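Local coordinates for protein rhamnonate dehydratase (Gibberella zeae PH-1, PDB 3FXG) that probably catalyses the magnesium-dependent dehydration of L-rhamnonate, as a member of the mandelate racemase branch of the enolase superfamily, at residues K12-F17 with V69-T74; V147-V152 with D381-G386; M179-G184 with P368-G373; P187-P192 with R200-F205; Y278-F283 with L308-A313. All coordinates share one frame; numbering follows the deposited sequence.

Contact 1: K12-F17 with V69-T74; sequences KAIRSF and VEIEAT
Lys12-Phe17 and Val69-Ala73 pair as antiparallel strands in the sheet of the N-terminal capping domain of this enolase-superfamily fold. Ala13 with Glu72 and Arg15 with Glu70 are hydrogen-bonded pairs, whereas Ile14 with Ile71 and Ser16 with Val69 are non-hydrogen-bonded pairs. A classic beta bulge interrupts the ladder at its end: Glu72 O accepts from both Lys12 N, at 2.7 Å, and Ala13 N, at 3.2 Å.

Apolar side chains meet on the face bearing Ile14, Val69 and Ile71. There Ile14 CD1 reaches Val69 CG1 at 3.8 Å, and helices 86-101 and 128-148 cover this side.

The face carrying Arg15, Glu70 and Glu72 is charged. Arg15 NE donates to Glu70 OE1 over 3.0 Å, nearly in the guanidinium plane and with the carboxylate turned 87° from it. A bend at chi3 (-72°) sets NE toward that oxygen. Beyond it, NH1 and NH2 of Arg15 both grip Glu72 OE1, so one guanidinium ties together two acids of the neighbouring strand, an arrangement that would be expected to favour their charged forms. The other oxygen, Glu72 OE2, accepts from a water that also donates to Ala73 O. Glu70 OE1 has a further neighbour in the ring of Phe17, whose edge atom CE2 approaches this oxygen to 3.3 Å near the ring plane.

Contact 2: V147-V152 with D381-G386; sequences VRNEPV and DKPGFG
A single backbone bridge between Pro151 and Gly384 joins the chain leaving helix 128-148 to a type II' beta turn, Pro383-Gly386. The helix ends in a Schellman motif with Asn149, at positive phi, as its C-prime residue. Two hydrogen bonds flank Pro151: Gly384 N donates to Glu150 O at 3.0 Å, and Val152 N donates to Gly384 O, also at 3.0 Å. In both, the donor stands well above the plane of the carbonyl. Pro151 CA adds a CA-H...O contact of 3.2 Å to Lys382 O, and the turn is closed by Gly386 N bonded to Pro383 O. The Glu150 side chain forms a salt bridge with Arg148 of the second subunit.

The side-chain contact is a CH-pi interaction. Val152 CG2 sits over the middle of the Phe385 ring, 3.7 Å from its centroid and only 6° off the ring normal. CG1, anti to the backbone N (chi1 170°), lies nearer the rim, 3.8 Å from Phe385 CE1. Edge-to-face partners of the same ring are Tyr330 and His333.

The loop between strand 374-376 and helix 391-394 is thereby fastened to the end of helix 128-148, Asp142 of which accepts from Phe385 N. Leu305 of helix 305-316 and His333 of helix 329-335 pack on Val152.

Contact 3: M179-G184 with P368-G373; sequences MGFWGG and PIPTKG
Phe181 lays one face of its ring over the backbone of Gly373, and this CH-pi contact is the main side-chain contact between the two loops. Gly373 CA stands over the middle of the ring, 3.8 Å from the centroid and 13° off the normal. CG of Phe181 is anti to its own carbonyl carbon (chi1 -69°), and the ring lies against the turn Pro370-Gly373. Its far end meets Pro370: CZ comes to 3.2 Å from Pro370 O in an oblique approach, while CE1 touches Pro370 CG at 4.1 Å. The same carbonyl accepts from Gly373 N and so closes the type I beta turn.

Apart from the ring, the contact is made largely by main-chain atoms. Met179 O, at the end of helix 173-179, receives a CA-H...O contact from Lys372 CA at 3.3 Å. Gly180, with positive phi, terminates that helix in a Schellman motif. Both glycines are closely approached: Gly180 CA lies 3.6 Å from Lys372 O, and Gly373 CA packs against Gly180 C at 3.9 Å. A bridging water joins the segments, donating to Gly180 O over 3.1 Å and to Gly373 O over 2.9 Å.

These loops belong to the barrel domain and lie next to its strands. The segment 179-184 leads from helix 173-179 into strand 184-187, and the loop segment 368-373 comes just before strand 374-376. Phe166 and Cys168 of strand 163-169, together with Tyr346 of strand 344-347, pack against Phe181.

Contact 4: P187-P192 with R200-F205; sequences PLPFCP and RKNVEF
Asn202 turns its CG anti to its carbonyl carbon (chi1 -86°), and with chi2 at -32° its amide faces the backbone of Phe190. Both ends of that amide are used. Phe190 N donates to OD1 of Asn202 at 3.0 Å, in the carbonyl plane and on a lone pair, and ND2 of Asn202 donates to Phe190 O at 2.9 Å in an almost straight bond of 175°. One side chain of the helix therefore satisfies both backbone polar groups of a loop residue, much as a neighbouring strand might. The acceptor lies within the amide plane of Asn202, whereas the donor stands above the carbonyl plane of Phe190. Tyr231 OH is a further partner of ND2.

The loop 187-192 runs from strand 184-187 to helix 195-213 and so forms part of a beta-alpha unit of the TIM-barrel domain. The contact folds that helix back on the connection which leads into it. Pro187, at the strand end, has its side chain about 9 Å from the bound magnesium ion, and Leu188 shares a backbone hydrogen bond with the metal ligand Asp222.

Further contacts involve the rings and Leu188, whose CD1 lies 3.4 Å from Asn202 OD1. Lys201 crosses Phe190 at about a right angle, its CE 3.4 Å above the ring plane and offset toward the rim, with NZ in a cation-pi contact 4.1 Å from the centroid. The opposite face of this ring carries Pro189 CB. Phe205 offers a face to the proline ring, where Pro189 CD approaches Phe205 CD2 to 3.5 Å.

Contact 5: Y278-F283 with L308-A313; sequences YSRYGF and LLKVAA
Val311 projects from helix 308-313 into the groove beside Arg280 and Phe283 of helix 279-283. Its CB points toward that helix and divides into two methyls that meet different residues. CG1, anti to the backbone N (chi1 165°), touches Phe283 CB at 3.8 Å and CG of the same ring at an equal distance. CG2 settles against the backbone, 3.8 Å from Arg280 CA, and also comes within 3.9 Å of Phe283 CD2. The ring is approached obliquely. The two short segments run nearly side by side, their axes 9.1 Å apart at an angle of 27°, as befits successive helices on the outside of a TIM barrel.

Beside the valine, Arg280 and Lys310 extend side by side in the same direction, and Arg280 NH1 lies 4.0 Å from Lys310 CD. The like-charged tips remain apart, with 5.2 Å between Arg280 NH1 and Lys310 NZ. Each has another partner: Arg280 forms salt bridges with Glu114 and Glu307, and Lys310 NZ bonds to Asn110. Arg280 NE also donates to Ala316 O of the second subunit. The helices thus adhere through the branched valine, while the two acids near Arg280 would be expected to offset the repulsion between the neighbouring cations.

Contact 1 lies in the N-terminal capping domain, and contacts 3, 4 and 5 in the barrel domain; contact 2 joins the end of the capping domain's helix 128-148 to the C-terminal part of the barrel sequence. Contacts 3, 4 and 5 are nested within the loop that contact 2 closes. Contacts 1 and 4 lie on opposite sides of the chain's centre, their own centres about 46 Å apart. Contacts 3 and 4 adjoin in sequence through strand 184-187. The magnesium ion, bound by Asp222, Glu248 and Glu275, is about 9 Å from the side chain of Pro187 in contact 4 and about 12 Å from that of Phe283 in contact 5. Contacts 2 and 5 both touch the second subunit.

Contact 1: K12-F17 with V69-T74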
# COMPACT_ATOMS: atom_id res chain seq x y z
N LYS A 12 16.20 30.83 39.93
CA LYS A 12 16.01 31.06 41.35
C LYS A 12 14.56 30.91 41.78
O LYS A 12 14.27 30.30 42.82
CB LYS A 12 16.51 32.46 41.71
CG LYS A 12 16.31 32.85 43.17
CD LYS A 12 16.81 34.26 43.43
CE LYS A 12 16.64 34.65 44.89
NZ LYS A 12 17.19 36.00 45.18
N ALA A 13 13.64 31.47 41.00
CA ALA A 13 12.23 31.40 41.33
C ALA A 13 11.32 31.54 40.12
O ALA A 13 11.74 32.00 39.06
CB ALA A 13 11.90 32.49 42.35
N ILE A 14 10.07 31.11 40.30
CA ILE A 14 9.08 31.22 39.24
C ILE A 14 7.79 31.73 39.86
O ILE A 14 7.37 31.28 40.93
CB ILE A 14 8.82 29.85 38.55
CG1 ILE A 14 7.77 30.02 37.45
CG2 ILE A 14 8.38 28.82 39.56
CD1 ILE A 14 7.68 28.84 36.49
N ARG A 15 7.18 32.71 39.20
CA ARG A 15 5.94 33.31 39.68
C ARG A 15 4.92 33.28 38.54
O ARG A 15 5.29 33.34 37.37
CB ARG A 15 6.19 34.76 40.11
CG ARG A 15 7.17 34.92 41.27
CD ARG A 15 7.40 36.40 41.60
NE ARG A 15 8.19 37.09 40.58
CZ ARG A 15 9.52 37.10 40.54
NH1 ARG A 15 10.22 36.46 41.47
NH2 ARG A 15 10.16 37.76 39.57
N SER A 16 3.64 33.17 38.89
CA SER A 16 2.60 33.16 37.87
C SER A 16 1.48 34.10 38.30
O SER A 16 1.21 34.27 39.49
CB SER A 16 2.04 31.75 37.65
OG SER A 16 1.34 31.28 38.78
N PHE A 17 0.85 34.73 37.31
CA PHE A 17 -0.22 35.67 37.56
C PHE A 17 -1.36 35.47 36.58
O PHE A 17 -1.14 35.06 35.44
CB PHE A 17 0.29 37.11 37.38
CG PHE A 17 1.44 37.46 38.27
CD1 PHE A 17 1.22 38.01 39.53
CD2 PHE A 17 2.75 37.24 37.85
CE1 PHE A 17 2.29 38.33 40.36
CE2 PHE A 17 3.82 37.56 38.67
CZ PHE A 17 3.59 38.11 39.93
N VAL A 69 3.83 34.20 33.26
CA VAL A 69 4.83 33.46 34.01
C VAL A 69 6.11 34.28 34.07
O VAL A 69 6.55 34.84 33.06
CB VAL A 69 5.14 32.10 33.36
CG1 VAL A 69 6.36 31.46 34.01
CG2 VAL A 69 3.93 31.18 33.48
N GLU A 70 6.71 34.36 35.25
CA GLU A 70 7.97 35.08 35.41
C GLU A 70 8.99 34.09 35.96
O GLU A 70 8.71 33.36 36.91
CB GLU A 70 7.84 36.25 36.40
CG GLU A 70 6.86 37.35 36.00
CD GLU A 70 6.96 38.56 36.92
OE1 GLU A 70 7.00 38.38 38.15
OE2 GLU A 70 7.00 39.70 36.41
N ILE A 71 10.17 34.06 35.36
CA ILE A 71 11.23 33.18 35.83
C ILE A 71 12.42 34.07 36.17
O ILE A 71 12.96 34.76 35.30
CB ILE A 71 11.63 32.15 34.75
CG1 ILE A 71 10.42 31.27 34.41
CG2 ILE A 71 12.79 31.29 35.26
CD1 ILE A 71 10.68 30.28 33.29
N GLU A 72 12.81 34.08 37.44
CA GLU A 72 13.92 34.91 37.88
C GLU A 72 15.18 34.10 38.09
O GLU A 72 15.15 33.05 38.73
CB GLU A 72 13.55 35.63 39.19
CG GLU A 72 14.58 36.67 39.61
CD GLU A 72 14.15 37.43 40.85
OE1 GLU A 72 12.98 37.85 40.91
OE2 GLU A 72 14.99 37.63 41.75
N ALA A 73 16.28 34.59 37.53
CA ALA A 73 17.57 33.92 37.66
C ALA A 73 18.29 34.44 38.90
O ALA A 73 17.90 35.46 39.47
CB ALA A 73 18.42 34.18 36.41
N THR A 74 19.35 33.75 39.30
CA THR A 74 20.12 34.12 40.48
C THR A 74 20.82 35.48 40.36
O THR A 74 21.27 36.03 41.37
CB THR A 74 21.18 33.05 40.81
OG1 THR A 74 21.97 32.79 39.65
CG2 THR A 74 20.51 31.77 41.27
O HOH W 1 17.55 37.14 41.91
O HOH W 2 19.94 35.61 44.08

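Contact 2: V147-V152 with D381-G386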
# COMPACT_ATOMS: atom_id res chain seq x y z
N VAL A 147 19.72 37.58 29.58
CA VAL A 147 21.01 37.34 30.21
C VAL A 147 22.15 37.61 29.23
O VAL A 147 23.16 38.21 29.59
CB VAL A 147 21.13 35.89 30.74
CG1 VAL A 147 22.55 35.64 31.25
CG2 VAL A 147 20.12 35.68 31.87
N ARG A 148 21.98 37.19 27.98
CA ARG A 148 23.00 37.39 26.95
C ARG A 148 22.88 38.74 26.25
O ARG A 148 23.73 39.10 25.44
CB ARG A 148 22.92 36.28 25.90
CG ARG A 148 23.31 34.92 26.44
CD ARG A 148 23.10 33.85 25.40
NE ARG A 148 23.55 32.55 25.88
CZ ARG A 148 22.97 31.40 25.57
NH1 ARG A 148 21.89 31.40 24.78
NH2 ARG A 148 23.45 30.26 26.04
N ASN A 149 21.81 39.47 26.56
CA ASN A 149 21.57 40.77 25.94
C ASN A 149 21.42 40.62 24.42
O ASN A 149 21.97 41.41 23.65
CB ASN A 149 22.71 41.74 26.24
CG ASN A 149 22.37 43.17 25.86
OD1 ASN A 149 23.25 43.96 25.51
ND2 ASN A 149 21.09 43.51 25.94
N GLU A 150 20.68 39.60 24.00
CA GLU A 150 20.45 39.34 22.58
C GLU A 150 18.98 39.02 22.31
O GLU A 150 18.28 38.52 23.19
CB GLU A 150 21.30 38.16 22.09
CG GLU A 150 22.81 38.42 22.06
CD GLU A 150 23.59 37.26 21.44
OE1 GLU A 150 23.36 36.96 20.24
OE2 GLU A 150 24.45 36.66 22.13
N PRO A 151 18.49 39.32 21.10
CA PRO A 151 17.09 39.03 20.77
C PRO A 151 17.00 37.52 20.64
O PRO A 151 17.99 36.88 20.29
CB PRO A 151 16.88 39.72 19.42
CG PRO A 151 17.98 40.77 19.37
CD PRO A 151 19.14 40.06 20.00
N VAL A 152 15.84 36.93 20.92
CA VAL A 152 15.70 35.48 20.81
C VAL A 152 16.04 34.95 19.42
O VAL A 152 16.68 33.90 19.29
CB VAL A 152 14.27 35.02 21.19
CG1 VAL A 152 14.07 33.55 20.83
CG2 VAL A 152 14.04 35.22 22.68
N ASP A 381 15.05 43.84 17.46
CA ASP A 381 16.31 43.99 18.16
C ASP A 381 16.24 44.56 19.57
O ASP A 381 16.60 45.71 19.83
CB ASP A 381 17.30 44.81 17.32
CG ASP A 381 17.90 44.00 16.18
OD1 ASP A 381 18.06 42.77 16.34
OD2 ASP A 381 18.21 44.59 15.12
N LYS A 382 15.76 43.73 20.49
CA LYS A 382 15.64 44.06 21.90
C LYS A 382 15.92 42.75 22.63
O LYS A 382 15.74 41.68 22.07
CB LYS A 382 14.24 44.57 22.23
CG LYS A 382 13.93 45.94 21.63
CD LYS A 382 12.53 46.40 21.96
CE LYS A 382 12.22 47.73 21.29
NZ LYS A 382 10.78 48.10 21.41
N PRO A 383 16.39 42.83 23.89
CA PRO A 383 16.70 41.62 24.67
C PRO A 383 15.52 40.65 24.78
O PRO A 383 14.38 41.06 24.99
CB PRO A 383 17.11 42.19 26.02
CG PRO A 383 17.73 43.51 25.65
CD PRO A 383 16.75 44.04 24.64
N GLY A 384 15.80 39.36 24.62
CA GLY A 384 14.75 38.35 24.72
C GLY A 384 13.68 38.54 23.66
O GLY A 384 14.00 38.71 22.48
N PHE A 385 12.42 38.50 24.06
CA PHE A 385 11.32 38.69 23.12
C PHE A 385 10.95 40.16 22.99
O PHE A 385 9.99 40.52 22.32
CB PHE A 385 10.10 37.85 23.55
CG PHE A 385 10.23 36.39 23.21
CD1 PHE A 385 10.32 35.97 21.89
CD2 PHE A 385 10.27 35.43 24.22
CE1 PHE A 385 10.46 34.62 21.57
CE2 PHE A 385 10.42 34.07 23.91
CZ PHE A 385 10.51 33.67 22.58
N GLY A 386 11.75 41.01 23.64
CA GLY A 386 11.56 42.45 23.56
C GLY A 386 10.28 43.08 24.06
O GLY A 386 9.96 44.21 23.69

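Contact 3: M179-G184 with P368-G373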
# COMPACT_ATOMS: atom_id res chain seq x y z
N MSE A 179 -3.91 48.31 4.17
CA MSE A 179 -2.84 48.46 5.16
C MSE A 179 -1.49 47.88 4.75
O MSE A 179 -0.50 48.07 5.45
CB MSE A 179 -3.28 47.84 6.49
CG MSE A 179 -4.46 48.55 7.13
SE MSE A 179 -4.79 47.95 8.93
CE MSE A 179 -5.94 46.45 8.54
N GLY A 180 -1.44 47.18 3.62
CA GLY A 180 -0.18 46.63 3.16
C GLY A 180 0.04 45.14 3.34
O GLY A 180 1.09 44.63 2.96
N PHE A 181 -0.93 44.44 3.92
CA PHE A 181 -0.81 42.99 4.10
C PHE A 181 -0.88 42.35 2.71
O PHE A 181 -1.58 42.85 1.83
CB PHE A 181 -1.93 42.48 5.00
CG PHE A 181 -1.80 42.93 6.43
CD1 PHE A 181 -1.01 42.23 7.33
CD2 PHE A 181 -2.44 44.09 6.87
CE1 PHE A 181 -0.85 42.67 8.65
CE2 PHE A 181 -2.30 44.54 8.18
CZ PHE A 181 -1.50 43.83 9.07
N TRP A 182 -0.16 41.24 2.52
CA TRP A 182 -0.15 40.59 1.21
C TRP A 182 -1.41 39.79 0.90
O TRP A 182 -1.68 39.49 -0.27
CB TRP A 182 1.09 39.70 1.03
CG TRP A 182 1.17 38.45 1.90
CD1 TRP A 182 1.85 38.31 3.08
CD2 TRP A 182 0.58 37.17 1.62
NE1 TRP A 182 1.72 37.03 3.55
CE2 TRP A 182 0.94 36.31 2.68
CE3 TRP A 182 -0.23 36.67 0.59
CZ2 TRP A 182 0.52 34.97 2.74
CZ3 TRP A 182 -0.64 35.34 0.64
CH2 TRP A 182 -0.26 34.51 1.71
N GLY A 183 -2.17 39.44 1.93
CA GLY A 183 -3.39 38.68 1.73
C GLY A 183 -4.35 38.83 2.90
O GLY A 183 -3.98 39.35 3.96
N GLY A 184 -5.58 38.38 2.71
CA GLY A 184 -6.57 38.47 3.77
C GLY A 184 -7.26 37.15 4.02
O GLY A 184 -7.70 36.50 3.08
N PRO A 368 5.79 45.13 18.94
CA PRO A 368 5.97 45.57 17.55
C PRO A 368 4.74 45.14 16.76
O PRO A 368 4.35 43.97 16.79
CB PRO A 368 7.24 44.84 17.12
CG PRO A 368 7.16 43.56 17.91
CD PRO A 368 6.73 44.04 19.27
N ILE A 369 4.12 46.08 16.05
CA ILE A 369 2.91 45.77 15.28
C ILE A 369 3.06 46.05 13.79
O ILE A 369 3.61 47.08 13.39
CB ILE A 369 1.71 46.57 15.84
CG1 ILE A 369 1.46 46.14 17.29
CG2 ILE A 369 0.47 46.32 15.00
CD1 ILE A 369 0.46 47.01 18.01
N PRO A 370 2.58 45.13 12.94
CA PRO A 370 2.67 45.30 11.48
C PRO A 370 1.63 46.24 10.89
O PRO A 370 0.80 45.84 10.07
CB PRO A 370 2.52 43.86 10.98
CG PRO A 370 1.51 43.31 11.92
CD PRO A 370 2.00 43.82 13.28
N THR A 371 1.68 47.50 11.30
CA THR A 371 0.75 48.52 10.80
C THR A 371 0.85 48.68 9.28
O THR A 371 -0.12 49.09 8.63
CB THR A 371 1.02 49.88 11.48
OG1 THR A 371 0.70 49.80 12.87
CG2 THR A 371 0.17 50.97 10.84
N LYS A 372 2.01 48.36 8.72
CA LYS A 372 2.24 48.47 7.28
C LYS A 372 2.24 47.10 6.61
O LYS A 372 2.62 46.97 5.44
CB LYS A 372 3.58 49.15 7.00
CG LYS A 372 3.72 50.56 7.54
CD LYS A 372 5.13 51.09 7.27
CE LYS A 372 5.33 52.48 7.83
NZ LYS A 372 5.17 52.52 9.31
N GLY A 373 1.83 46.07 7.34
CA GLY A 373 1.78 44.73 6.77
C GLY A 373 3.08 43.97 6.83
O GLY A 373 3.22 42.91 6.20
O HOH W 3 3.01 42.26 3.38

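Contact 4: P187-P192 with R200-F205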
# COMPACT_ATOMS: atom_id res chain seq x y z
N PRO A 187 -13.16 34.56 8.14
CA PRO A 187 -13.77 33.43 8.83
C PRO A 187 -15.05 32.97 8.14
O PRO A 187 -15.91 33.78 7.80
CB PRO A 187 -14.02 33.98 10.23
CG PRO A 187 -14.35 35.42 9.96
CD PRO A 187 -13.36 35.82 8.88
N LEU A 188 -15.16 31.66 7.91
CA LEU A 188 -16.34 31.08 7.27
C LEU A 188 -17.49 31.25 8.25
O LEU A 188 -17.40 30.84 9.40
CB LEU A 188 -16.11 29.59 7.00
CG LEU A 188 -17.17 28.90 6.14
CD1 LEU A 188 -17.02 29.35 4.69
CD2 LEU A 188 -17.01 27.39 6.24
N PRO A 189 -18.60 31.86 7.80
CA PRO A 189 -19.77 32.10 8.64
C PRO A 189 -20.70 30.96 9.05
O PRO A 189 -21.18 30.94 10.18
CB PRO A 189 -20.52 33.19 7.88
CG PRO A 189 -20.25 32.82 6.45
CD PRO A 189 -18.77 32.48 6.47
N PHE A 190 -20.95 30.01 8.16
CA PHE A 190 -21.89 28.93 8.50
C PHE A 190 -21.34 27.51 8.47
O PHE A 190 -20.50 27.18 7.63
CB PHE A 190 -23.12 29.06 7.60
CG PHE A 190 -23.66 30.47 7.55
CD1 PHE A 190 -24.31 31.01 8.65
CD2 PHE A 190 -23.43 31.27 6.44
CE1 PHE A 190 -24.73 32.34 8.65
CE2 PHE A 190 -23.85 32.60 6.42
CZ PHE A 190 -24.50 33.14 7.53
N CYS A 191 -21.83 26.69 9.39
CA CYS A 191 -21.40 25.30 9.52
C CYS A 191 -22.26 24.35 8.67
O CYS A 191 -23.30 24.73 8.16
CB CYS A 191 -21.45 24.87 10.99
SG CYS A 191 -23.11 24.56 11.63
N PRO A 192 -21.81 23.09 8.53
CA PRO A 192 -22.54 22.09 7.74
C PRO A 192 -24.00 21.86 8.15
O PRO A 192 -24.84 21.55 7.31
CB PRO A 192 -21.69 20.83 7.91
CG PRO A 192 -20.31 21.39 8.05
CD PRO A 192 -20.53 22.54 9.00
N ARG A 200 -24.88 27.90 0.40
CA ARG A 200 -25.07 28.96 -0.58
C ARG A 200 -24.66 30.30 0.04
O ARG A 200 -24.03 31.13 -0.61
CB ARG A 200 -26.53 29.02 -1.05
CG ARG A 200 -26.93 27.89 -1.99
CD ARG A 200 -28.24 28.19 -2.69
NE ARG A 200 -29.38 28.21 -1.78
CZ ARG A 200 -29.97 27.12 -1.29
NH1 ARG A 200 -30.99 27.24 -0.46
NH2 ARG A 200 -29.54 25.92 -1.65
N LYS A 201 -25.01 30.49 1.31
CA LYS A 201 -24.66 31.72 2.01
C LYS A 201 -23.15 31.84 2.17
O LYS A 201 -22.59 32.94 2.05
CB LYS A 201 -25.35 31.75 3.38
CG LYS A 201 -26.87 31.93 3.26
CD LYS A 201 -27.61 31.55 4.53
CE LYS A 201 -27.35 32.53 5.66
NZ LYS A 201 -28.11 32.13 6.88
N ASN A 202 -22.47 30.73 2.43
CA ASN A 202 -21.02 30.75 2.57
C ASN A 202 -20.39 31.17 1.24
O ASN A 202 -19.47 31.98 1.21
CB ASN A 202 -20.48 29.37 2.95
CG ASN A 202 -20.49 29.12 4.44
OD1 ASN A 202 -20.33 30.05 5.23
ND2 ASN A 202 -20.66 27.87 4.84
N VAL A 203 -20.90 30.60 0.15
CA VAL A 203 -20.38 30.92 -1.18
C VAL A 203 -20.58 32.40 -1.50
O VAL A 203 -19.66 33.06 -1.98
CB VAL A 203 -21.08 30.07 -2.27
CG1 VAL A 203 -20.60 30.50 -3.65
CG2 VAL A 203 -20.77 28.59 -2.04
N GLU A 204 -21.78 32.91 -1.23
CA GLU A 204 -22.10 34.31 -1.49
C GLU A 204 -21.20 35.22 -0.67
O GLU A 204 -20.76 36.28 -1.14
CB GLU A 204 -23.57 34.58 -1.16
CG GLU A 204 -23.99 36.04 -1.29
CD GLU A 204 -23.56 36.67 -2.60
OE1 GLU A 204 -23.51 35.96 -3.63
OE2 GLU A 204 -23.27 37.89 -2.61
N PHE A 205 -20.93 34.81 0.57
CA PHE A 205 -20.07 35.56 1.49
C PHE A 205 -18.68 35.73 0.90
O PHE A 205 -18.12 36.84 0.89
CB PHE A 205 -19.98 34.80 2.81
CG PHE A 205 -19.00 35.38 3.79
CD1 PHE A 205 -19.30 36.53 4.50
CD2 PHE A 205 -17.77 34.75 4.01
CE1 PHE A 205 -18.40 37.05 5.44
CE2 PHE A 205 -16.87 35.26 4.94
CZ PHE A 205 -17.18 36.41 5.66

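Contact 5: Y278-F283 with L308-A313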
# COMPACT_ATOMS: atom_id res chain seq x y z
N TYR A 278 -0.54 19.45 18.93
CA TYR A 278 0.54 19.63 19.89
C TYR A 278 1.68 18.61 19.80
O TYR A 278 1.46 17.47 19.39
CB TYR A 278 -0.03 19.56 21.31
CG TYR A 278 -1.35 20.29 21.49
CD1 TYR A 278 -1.40 21.55 22.10
CD2 TYR A 278 -2.54 19.74 21.02
CE1 TYR A 278 -2.61 22.23 22.24
CE2 TYR A 278 -3.75 20.42 21.15
CZ TYR A 278 -3.78 21.66 21.76
OH TYR A 278 -4.97 22.33 21.88
N SER A 279 2.87 19.04 20.23
CA SER A 279 4.09 18.24 20.26
C SER A 279 4.63 17.80 18.91
O SER A 279 3.92 17.83 17.90
CB SER A 279 3.91 16.99 21.14
OG SER A 279 3.41 15.89 20.39
N ARG A 280 5.89 17.39 18.89
CA ARG A 280 6.52 16.95 17.64
C ARG A 280 5.83 15.68 17.15
O ARG A 280 5.79 15.41 15.95
CB ARG A 280 8.02 16.71 17.84
CG ARG A 280 8.42 15.72 18.95
CD ARG A 280 9.96 15.65 19.04
NE ARG A 280 10.47 14.72 20.05
CZ ARG A 280 10.82 15.07 21.29
NH1 ARG A 280 10.71 16.33 21.69
NH2 ARG A 280 11.31 14.15 22.12
N TYR A 281 5.28 14.92 18.09
CA TYR A 281 4.59 13.67 17.76
C TYR A 281 3.25 13.97 17.10
O TYR A 281 2.78 13.21 16.24
CB TYR A 281 4.37 12.86 19.03
CG TYR A 281 5.67 12.55 19.73
CD1 TYR A 281 6.58 11.65 19.18
CD2 TYR A 281 6.02 13.20 20.92
CE1 TYR A 281 7.80 11.39 19.80
CE2 TYR A 281 7.23 12.95 21.54
CZ TYR A 281 8.12 12.04 20.98
OH TYR A 281 9.32 11.78 21.59
N GLY A 282 2.63 15.07 17.50
CA GLY A 282 1.35 15.44 16.92
C GLY A 282 1.55 15.97 15.51
O GLY A 282 0.81 15.62 14.59
N PHE A 283 2.57 16.81 15.33
CA PHE A 283 2.83 17.40 14.03
C PHE A 283 3.44 16.47 12.98
O PHE A 283 3.27 16.70 11.78
CB PHE A 283 3.68 18.66 14.20
CG PHE A 283 2.88 19.84 14.67
CD1 PHE A 283 2.10 20.56 13.76
CD2 PHE A 283 2.81 20.16 16.02
CE1 PHE A 283 1.26 21.58 14.20
CE2 PHE A 283 1.97 21.17 16.46
CZ PHE A 283 1.19 21.88 15.55
N LEU A 308 8.84 23.78 19.03
CA LEU A 308 8.51 24.33 17.72
C LEU A 308 9.70 24.25 16.77
O LEU A 308 9.54 24.02 15.58
CB LEU A 308 8.05 25.79 17.85
CG LEU A 308 7.68 26.50 16.55
CD1 LEU A 308 6.60 25.72 15.80
CD2 LEU A 308 7.19 27.90 16.88
N LEU A 309 10.90 24.45 17.30
CA LEU A 309 12.10 24.36 16.48
C LEU A 309 12.23 22.96 15.90
O LEU A 309 12.66 22.78 14.76
CB LEU A 309 13.35 24.69 17.32
CG LEU A 309 13.49 26.14 17.78
CD1 LEU A 309 14.60 26.26 18.81
CD2 LEU A 309 13.78 27.02 16.57
N LYS A 310 11.85 21.95 16.68
CA LYS A 310 11.93 20.56 16.23
C LYS A 310 10.83 20.25 15.22
O LYS A 310 11.03 19.48 14.28
CB LYS A 310 11.84 19.61 17.42
CG LYS A 310 13.03 19.71 18.37
CD LYS A 310 13.00 18.64 19.44
CE LYS A 310 14.24 18.73 20.33
NZ LYS A 310 14.29 20.01 21.07
N VAL A 311 9.66 20.84 15.42
CA VAL A 311 8.55 20.64 14.50
C VAL A 311 8.91 21.24 13.14
O VAL A 311 8.67 20.63 12.10
CB VAL A 311 7.26 21.30 15.04
CG1 VAL A 311 6.21 21.42 13.93
CG2 VAL A 311 6.71 20.48 16.20
N ALA A 312 9.49 22.43 13.16
CA ALA A 312 9.87 23.10 11.92
C ALA A 312 10.95 22.34 11.17
O ALA A 312 10.94 22.28 9.94
CB ALA A 312 10.34 24.54 12.21
N ALA A 313 11.89 21.75 11.91
CA ALA A 313 12.98 21.00 11.29
C ALA A 313 12.45 19.77 10.54
O ALA A 313 12.94 19.45 9.46
CB ALA A 313 13.98 20.57 12.35